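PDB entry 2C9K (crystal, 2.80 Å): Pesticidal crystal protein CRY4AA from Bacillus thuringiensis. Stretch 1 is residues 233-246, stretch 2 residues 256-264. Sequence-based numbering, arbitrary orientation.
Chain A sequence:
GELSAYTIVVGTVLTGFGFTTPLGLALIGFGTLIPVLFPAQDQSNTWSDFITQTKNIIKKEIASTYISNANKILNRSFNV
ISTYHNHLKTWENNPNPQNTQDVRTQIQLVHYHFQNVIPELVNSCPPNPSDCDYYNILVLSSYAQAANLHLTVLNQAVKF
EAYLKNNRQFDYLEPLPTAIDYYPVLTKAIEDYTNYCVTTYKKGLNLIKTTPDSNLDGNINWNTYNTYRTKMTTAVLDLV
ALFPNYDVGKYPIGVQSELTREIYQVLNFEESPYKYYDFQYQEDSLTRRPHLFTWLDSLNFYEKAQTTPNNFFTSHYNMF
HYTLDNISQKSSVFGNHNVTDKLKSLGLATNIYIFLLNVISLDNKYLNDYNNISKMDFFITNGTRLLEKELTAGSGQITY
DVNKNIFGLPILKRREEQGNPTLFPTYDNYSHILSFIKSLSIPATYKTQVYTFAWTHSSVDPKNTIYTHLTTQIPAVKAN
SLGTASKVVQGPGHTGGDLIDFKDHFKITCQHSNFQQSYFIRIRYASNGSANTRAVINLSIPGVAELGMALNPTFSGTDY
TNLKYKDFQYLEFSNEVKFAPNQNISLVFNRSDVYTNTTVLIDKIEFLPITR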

ATOM      1  N   THR A 233      -3.239  -6.664  -0.672  1.00 28.96           N
ATOM      2  CA  THR A 233      -2.349  -5.519  -0.645  1.00 28.86           C
ATOM      3  C   THR A 233      -2.352  -4.945   0.764  1.00 28.82           C
ATOM      4  O   THR A 233      -1.295  -4.664   1.325  1.00 29.87           O
ATOM      5  CB  THR A 233      -2.790  -4.434  -1.625  1.00 29.25           C
ATOM      6  OG1 THR A 233      -2.488  -4.854  -2.960  1.00 29.63           O
ATOM      7  CG2 THR A 233      -2.077  -3.120  -1.323  1.00 29.15           C
ATOM      8  N   THR A 234      -3.542  -4.789   1.339  1.00 26.47           N
ATOM      9  CA  THR A 234      -3.673  -4.243   2.681  1.00 24.83           C
ATOM     10  C   THR A 234      -3.243  -5.229   3.761  1.00 24.72           C
ATOM     11  O   THR A 234      -2.977  -4.831   4.894  1.00 25.03           O
ATOM     12  CB  THR A 234      -5.118  -3.821   2.969  1.00 23.70           C
ATOM     13  OG1 THR A 234      -5.952  -4.980   3.056  1.00 25.62           O
ATOM     14  CG2 THR A 234      -5.632  -2.946   1.864  1.00 23.76           C
ATOM     15  N   ALA A 235      -3.178  -6.514   3.421  1.00 23.64           N
ATOM     16  CA  ALA A 235      -2.778  -7.522   4.401  1.00 22.70           C
ATOM     17  C   ALA A 235      -1.296  -7.853   4.291  1.00 22.10           C
ATOM     18  O   ALA A 235      -0.549  -7.727   5.256  1.00 22.00           O
ATOM     19  CB  ALA A 235      -3.611  -8.785   4.233  1.00 21.39           C
ATOM     20  N   VAL A 236      -0.862  -8.249   3.104  1.00 22.94           N
ATOM     21  CA  VAL A 236       0.530  -8.607   2.908  1.00 24.09           C
ATOM     22  C   VAL A 236       1.427  -7.513   2.326  1.00 24.97           C
ATOM     23  O   VAL A 236       2.262  -6.963   3.032  1.00 25.60           O
ATOM     24  CB  VAL A 236       0.634  -9.863   2.025  1.00 23.59           C
ATOM     25  CG1 VAL A 236       2.079 -10.354   1.961  1.00 22.70           C
ATOM     26  CG2 VAL A 236      -0.281 -10.944   2.580  1.00 23.71           C
ATOM     27  N   LEU A 237       1.254  -7.196   1.047  1.00 25.55           N
ATOM     28  CA  LEU A 237       2.099  -6.201   0.386  1.00 24.60           C
ATOM     29  C   LEU A 237       2.395  -4.926   1.181  1.00 25.98           C
ATOM     30  O   LEU A 237       3.536  -4.451   1.189  1.00 25.28           O
ATOM     31  CB  LEU A 237       1.508  -5.839  -0.981  1.00 22.36           C
ATOM     32  CG  LEU A 237       1.161  -7.033  -1.877  1.00 19.71           C
ATOM     33  CD1 LEU A 237       0.873  -6.548  -3.288  1.00 16.12           C
ATOM     34  CD2 LEU A 237       2.306  -8.028  -1.878  1.00 17.64           C
ATOM     35  N   ASP A 238       1.386  -4.366   1.848  1.00 27.73           N
ATOM     36  CA  ASP A 238       1.600  -3.144   2.627  1.00 27.98           C
ATOM     37  C   ASP A 238       2.557  -3.436   3.760  1.00 28.09           C
ATOM     38  O   ASP A 238       3.429  -2.627   4.077  1.00 29.91           O
ATOM     39  CB  ASP A 238       0.280  -2.593   3.195  1.00 27.50           C
ATOM     40  CG  ASP A 238      -0.521  -1.802   2.162  1.00 29.27           C
ATOM     41  OD1 ASP A 238       0.021  -1.512   1.073  1.00 28.74           O
ATOM     42  OD2 ASP A 238      -1.691  -1.461   2.442  1.00 29.34           O
ATOM     43  N   LEU A 239       2.403  -4.608   4.358  1.00 27.01           N
ATOM     44  CA  LEU A 239       3.260  -5.011   5.460  1.00 26.80           C
ATOM     45  C   LEU A 239       4.667  -5.328   4.928  1.00 27.36           C
ATOM     46  O   LEU A 239       5.667  -4.926   5.519  1.00 29.91           O
ATOM     47  CB  LEU A 239       2.636  -6.219   6.156  1.00 25.84           C
ATOM     48  CG  LEU A 239       3.088  -6.589   7.567  1.00 27.36           C
ATOM     49  CD1 LEU A 239       3.107  -5.356   8.485  1.00 25.16           C
ATOM     50  CD2 LEU A 239       2.131  -7.667   8.100  1.00 25.55           C
ATOM     51  N   VAL A 240       4.737  -6.019   3.796  1.00 26.15           N
ATOM     52  CA  VAL A 240       6.010  -6.374   3.183  1.00 26.09           C
ATOM     53  C   VAL A 240       6.824  -5.155   2.733  1.00 27.00           C
ATOM     54  O   VAL A 240       8.054  -5.189   2.724  1.00 27.13           O
ATOM     55  CB  VAL A 240       5.786  -7.297   1.965  1.00 26.76           C
ATOM     56  CG1 VAL A 240       7.121  -7.667   1.316  1.00 25.22           C
ATOM     57  CG2 VAL A 240       5.032  -8.544   2.402  1.00 26.17           C
ATOM     58  N   ALA A 241       6.139  -4.081   2.346  1.00 27.71           N
ATOM     59  CA  ALA A 241       6.816  -2.861   1.899  1.00 26.93           C
ATOM     60  C   ALA A 241       7.562  -2.137   3.032  1.00 26.59           C
ATOM     61  O   ALA A 241       8.469  -1.344   2.780  1.00 26.87           O
ATOM     62  CB  ALA A 241       5.812  -1.920   1.254  1.00 25.53           C
ATOM     63  N   LEU A 242       7.187  -2.413   4.277  1.00 26.02           N
ATOM     64  CA  LEU A 242       7.835  -1.773   5.418  1.00 26.19           C
ATOM     65  C   LEU A 242       8.984  -2.605   6.006  1.00 26.10           C
ATOM     66  O   LEU A 242       9.800  -2.089   6.778  1.00 24.23           O
ATOM     67  CB  LEU A 242       6.804  -1.492   6.511  1.00 24.63           C
ATOM     68  CG  LEU A 242       5.583  -0.708   6.041  1.00 26.07           C
ATOM     69  CD1 LEU A 242       4.533  -0.669   7.151  1.00 25.67           C
ATOM     70  CD2 LEU A 242       6.007   0.695   5.635  1.00 24.32           C
ATOM     71  N   PHE A 243       9.044  -3.885   5.637  1.00 24.98           N
ATOM     72  CA  PHE A 243      10.078  -4.788   6.149  1.00 24.04           C
ATOM     73  C   PHE A 243      11.509  -4.247   6.067  1.00 24.68           C
ATOM     74  O   PHE A 243      12.315  -4.445   6.984  1.00 24.49           O
ATOM     75  CB  PHE A 243       9.997  -6.133   5.420  1.00 21.94           C
ATOM     76  CG  PHE A 243       8.858  -7.020   5.881  1.00 19.21           C
ATOM     77  CD1 PHE A 243       8.522  -8.168   5.164  1.00 15.55           C
ATOM     78  CD2 PHE A 243       8.152  -6.731   7.044  1.00 15.95           C
ATOM     79  CE1 PHE A 243       7.509  -9.010   5.596  1.00 15.15           C
ATOM     80  CE2 PHE A 243       7.134  -7.572   7.483  1.00 15.27           C
ATOM     81  CZ  PHE A 243       6.812  -8.713   6.760  1.00 13.77           C
ATOM     82  N   PRO A 244      11.843  -3.545   4.973  1.00 24.19           N
ATOM     83  CA  PRO A 244      13.198  -3.009   4.840  1.00 23.47           C
ATOM     84  C   PRO A 244      13.553  -2.051   5.954  1.00 22.68           C
ATOM     85  O   PRO A 244      14.718  -1.805   6.214  1.00 23.86           O
ATOM     86  CB  PRO A 244      13.165  -2.324   3.478  1.00 24.73           C
ATOM     87  CG  PRO A 244      12.158  -3.134   2.722  1.00 25.13           C
ATOM     88  CD  PRO A 244      11.066  -3.293   3.749  1.00 24.10           C
ATOM     89  N   ASN A 245      12.541  -1.498   6.605  1.00 23.69           N
ATOM     90  CA  ASN A 245      12.777  -0.562   7.698  1.00 24.64           C
ATOM     91  C   ASN A 245      13.339  -1.311   8.900  1.00 25.66           C
ATOM     92  O   ASN A 245      13.951  -0.711   9.783  1.00 26.24           O
ATOM     93  CB  ASN A 245      11.473   0.135   8.092  1.00 23.84           C
ATOM     94  CG  ASN A 245      10.860   0.932   6.949  1.00 25.60           C
ATOM     95  OD1 ASN A 245       9.789   1.524   7.102  1.00 25.28           O
ATOM     96  ND2 ASN A 245      11.534   0.955   5.800  1.00 24.56           N
ATOM     97  N   TYR A 246      13.127  -2.624   8.935  1.00 26.86           N
ATOM     98  CA  TYR A 246      13.626  -3.431  10.036  1.00 28.29           C
ATOM     99  C   TYR A 246      15.133  -3.625   9.929  1.00 29.58           C
ATOM    100  O   TYR A 246      15.752  -4.137  10.860  1.00 31.40           O
ATOM    101  CB  TYR A 246      12.942  -4.801  10.066  1.00 29.18           C
ATOM    102  CG  TYR A 246      11.504  -4.784  10.558  1.00 31.30           C
ATOM    103  CD1 TYR A 246      11.180  -4.294  11.829  1.00 31.95           C
ATOM    104  CD2 TYR A 246      10.465  -5.262   9.761  1.00 31.44           C
ATOM    105  CE1 TYR A 246       9.856  -4.278  12.288  1.00 30.21           C
ATOM    106  CE2 TYR A 246       9.143  -5.250  10.214  1.00 31.40           C
ATOM    107  CZ  TYR A 246       8.847  -4.754  11.474  1.00 30.10           C
ATOM    108  OH  TYR A 246       7.537  -4.710  11.901  1.00 28.26           O
ATOM    109  N   GLN A 256      10.480   7.434   8.451  1.00 30.50           N
ATOM    110  CA  GLN A 256       9.105   7.803   8.164  1.00 30.94           C
ATOM    111  C   GLN A 256       8.882   7.401   6.707  1.00 30.66           C
ATOM    112  O   GLN A 256       9.493   7.964   5.803  1.00 32.08           O
ATOM    113  CB  GLN A 256       8.891   9.307   8.347  1.00 32.55           C
ATOM    114  CG  GLN A 256       7.448   9.754   8.182  1.00 36.01           C
ATOM    115  CD  GLN A 256       6.494   8.971   9.071  1.00 39.19           C
ATOM    116  OE1 GLN A 256       6.238   7.784   8.844  1.00 40.51           O
ATOM    117  NE2 GLN A 256       5.965   9.634  10.094  1.00 40.88           N
ATOM    118  N   SER A 257       8.028   6.413   6.478  1.00 29.08           N
ATOM    119  CA  SER A 257       7.770   5.959   5.122  1.00 29.79           C
ATOM    120  C   SER A 257       6.285   6.012   4.808  1.00 29.63           C
ATOM    121  O   SER A 257       5.474   6.225   5.703  1.00 30.49           O
ATOM    122  CB  SER A 257       8.275   4.529   4.952  1.00 30.31           C
ATOM    123  OG  SER A 257       7.522   3.647   5.753  1.00 31.80           O
ATOM    124  N   GLU A 258       5.936   5.821   3.537  1.00 28.56           N
ATOM    125  CA  GLU A 258       4.540   5.844   3.118  1.00 27.43           C
ATOM    126  C   GLU A 258       4.252   4.812   2.029  1.00 26.70           C
ATOM    127  O   GLU A 258       5.163   4.288   1.396  1.00 27.76           O
ATOM    128  CB  GLU A 258       4.157   7.252   2.646  1.00 28.39           C
ATOM    129  CG  GLU A 258       4.943   7.792   1.448  1.00 30.29           C
ATOM    130  CD  GLU A 258       4.738   9.303   1.238  1.00 31.95           C
ATOM    131  OE1 GLU A 258       4.951   9.790   0.107  1.00 30.58           O
ATOM    132  OE2 GLU A 258       4.381  10.011   2.206  1.00 33.72           O
ATOM    133  N   LEU A 259       2.978   4.508   1.827  1.00 24.61           N
ATOM    134  CA  LEU A 259       2.562   3.539   0.822  1.00 23.26           C
ATOM    135  C   LEU A 259       1.808   4.325  -0.251  1.00 23.25           C
ATOM    136  O   LEU A 259       0.762   4.910   0.038  1.00 24.27           O
ATOM    137  CB  LEU A 259       1.654   2.489   1.478  1.00 21.80           C
ATOM    138  CG  LEU A 259       2.205   1.801   2.743  1.00 19.83           C
ATOM    139  CD1 LEU A 259       1.092   1.074   3.469  1.00 19.53           C
ATOM    140  CD2 LEU A 259       3.319   0.837   2.379  1.00 18.60           C
ATOM    141  N   THR A 260       2.332   4.337  -1.480  1.00 22.12           N
ATOM    142  CA  THR A 260       1.727   5.106  -2.584  1.00 20.21           C
ATOM    143  C   THR A 260       0.803   4.365  -3.536  1.00 18.71           C
ATOM    144  O   THR A 260       0.118   4.999  -4.338  1.00 18.11           O
ATOM    145  CB  THR A 260       2.789   5.759  -3.475  1.00 20.14           C
ATOM    146  OG1 THR A 260       3.421   4.745  -4.262  1.00 21.50           O
ATOM    147  CG2 THR A 260       3.835   6.476  -2.638  1.00 17.75           C
ATOM    148  N   ARG A 261       0.791   3.039  -3.462  1.00 17.28           N
ATOM    149  CA  ARG A 261      -0.062   2.221  -4.335  1.00 15.27           C
ATOM    150  C   ARG A 261      -1.570   2.517  -4.244  1.00 15.17           C
ATOM    151  O   ARG A 261      -2.072   2.964  -3.206  1.00 12.34           O
ATOM    152  CB  ARG A 261       0.143   0.743  -4.014  1.00 13.64           C
ATOM    153  CG  ARG A 261      -0.731   0.212  -2.874  1.00 12.82           C
ATOM    154  CD  ARG A 261      -0.473   0.943  -1.567  1.00 14.50           C
ATOM    155  NE  ARG A 261      -1.249   0.395  -0.458  1.00 14.72           N
ATOM    156  CZ  ARG A 261      -2.512   0.712  -0.194  1.00 16.37           C
ATOM    157  NH1 ARG A 261      -3.152   1.590  -0.962  1.00 15.22           N
ATOM    158  NH2 ARG A 261      -3.136   0.149   0.838  1.00 16.57           N
ATOM    159  N   GLU A 262      -2.288   2.243  -5.330  1.00 15.76           N
ATOM    160  CA  GLU A 262      -3.742   2.425  -5.353  1.00 19.47           C
ATOM    161  C   GLU A 262      -4.432   1.068  -5.298  1.00 20.38           C
ATOM    162  O   GLU A 262      -3.877   0.060  -5.740  1.00 22.04           O
ATOM    163  CB  GLU A 262      -4.214   3.120  -6.639  1.00 20.21           C
ATOM    164  CG  GLU A 262      -3.992   4.626  -6.706  1.00 23.87           C
ATOM    165  CD  GLU A 262      -4.671   5.280  -7.907  1.00 23.98           C
ATOM    166  OE1 GLU A 262      -4.346   4.932  -9.057  1.00 24.27           O
ATOM    167  OE2 GLU A 262      -5.535   6.151  -7.698  1.00 26.22           O
ATOM    168  N   ILE A 263      -5.637   1.038  -4.743  1.00 21.17           N
ATOM    169  CA  ILE A 263      -6.420  -0.190  -4.702  1.00 22.11           C
ATOM    170  C   ILE A 263      -7.826   0.221  -5.109  1.00 22.63           C
ATOM    171  O   ILE A 263      -8.208   1.371  -4.924  1.00 22.20           O
ATOM    172  CB  ILE A 263      -6.403  -0.870  -3.312  1.00 22.16           C
ATOM    173  CG1 ILE A 263      -6.977   0.058  -2.248  1.00 22.51           C
ATOM    174  CG2 ILE A 263      -4.981  -1.312  -2.981  1.00 18.74           C
ATOM    175  CD1 ILE A 263      -7.025  -0.581  -0.871  1.00 23.66           C
ATOM    176  N   TYR A 264      -8.588  -0.708  -5.676  1.00 23.88           N
ATOM    177  CA  TYR A 264      -9.923  -0.386  -6.174  1.00 23.19           C
ATOM    178  C   TYR A 264     -11.048  -1.256  -5.645  1.00 23.76           C
ATOM    179  O   TYR A 264     -10.862  -2.439  -5.357  1.00 25.15           O
ATOM    180  CB  TYR A 264      -9.947  -0.483  -7.712  1.00 20.83           C
ATOM    181  CG  TYR A 264      -8.781   0.174  -8.431  1.00 19.25           C
ATOM    182  CD1 TYR A 264      -7.518  -0.399  -8.417  1.00 18.29           C
ATOM    183  CD2 TYR A 264      -8.951   1.369  -9.134  1.00 20.18           C
ATOM    184  CE1 TYR A 264      -6.452   0.192  -9.083  1.00 19.07           C
ATOM    185  CE2 TYR A 264      -7.894   1.969  -9.803  1.00 19.43           C
ATOM    186  CZ  TYR A 264      -6.642   1.376  -9.775  1.00 20.33           C
ATOM    187  OH  TYR A 264      -5.575   1.966 -10.430  1.00 19.95           O
TER

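The two stretches run antiparallel, as the CA pairings establish: Thr-233 CA lies 7.8 Å from Ile-263 CA, Asp-238 CA 7.0 Å from Leu-259 CA, and Leu-242 CA 7.7 Å from Ser-257 CA. At these separations the main chains do not bond to each other, and side chains make the contact, which buries 398 Å² in total. Alternation governs the second stretch: Ser-257, Leu-259, Arg-261 and Ile-263 direct CA-to-CB toward the first stretch, whereas Glu-258 and Glu-262 point away. On the first stretch, within a helix that begins earlier in the chain, a wider pi-type turn spans 233-237, with Asp-238 N bonded to Thr-233 O at 2.7 Å.

Leu-259 has the largest covered area, 76 Å². Its CD2 packs 3.9 Å from Ala-241 CB and 4.2 Å from Leu-242 CD2, apolar contacts at van der Waals range, while its CD1 sits 3.5 Å from Asp-238 CG, against the carboxylate.

Asp-238 follows with 57 Å². Its CB leaves sideways, but chi1 of -80° (m) brings the carboxylate to Arg-261, which covers 47 Å². The salt bridge is two-pronged: Arg-261 NE donates to Asp-238 OD1 at 2.8 Å and 175°, and Arg-261 NH2 to Asp-238 OD2 at 2.7 Å and 172°. Both bonds are short and nearly linear, and OD2 lies at the guanidinium edge, near its plane, where the N-H bonds point. Over one face of that group sits the methyl of Thr-233, with CG2 3.7 Å from Arg-261 NE; the same CG2 is 3.8 Å from Ile-263 CG2, so one methyl touches both residues.

At the other end, Ser-257 OG donates a weak hydrogen bond to Asn-245 OD1, its 3.4 Å length being long for such a pair. Leu-242 CD2 packs 3.3 Å from Ser-257 OG.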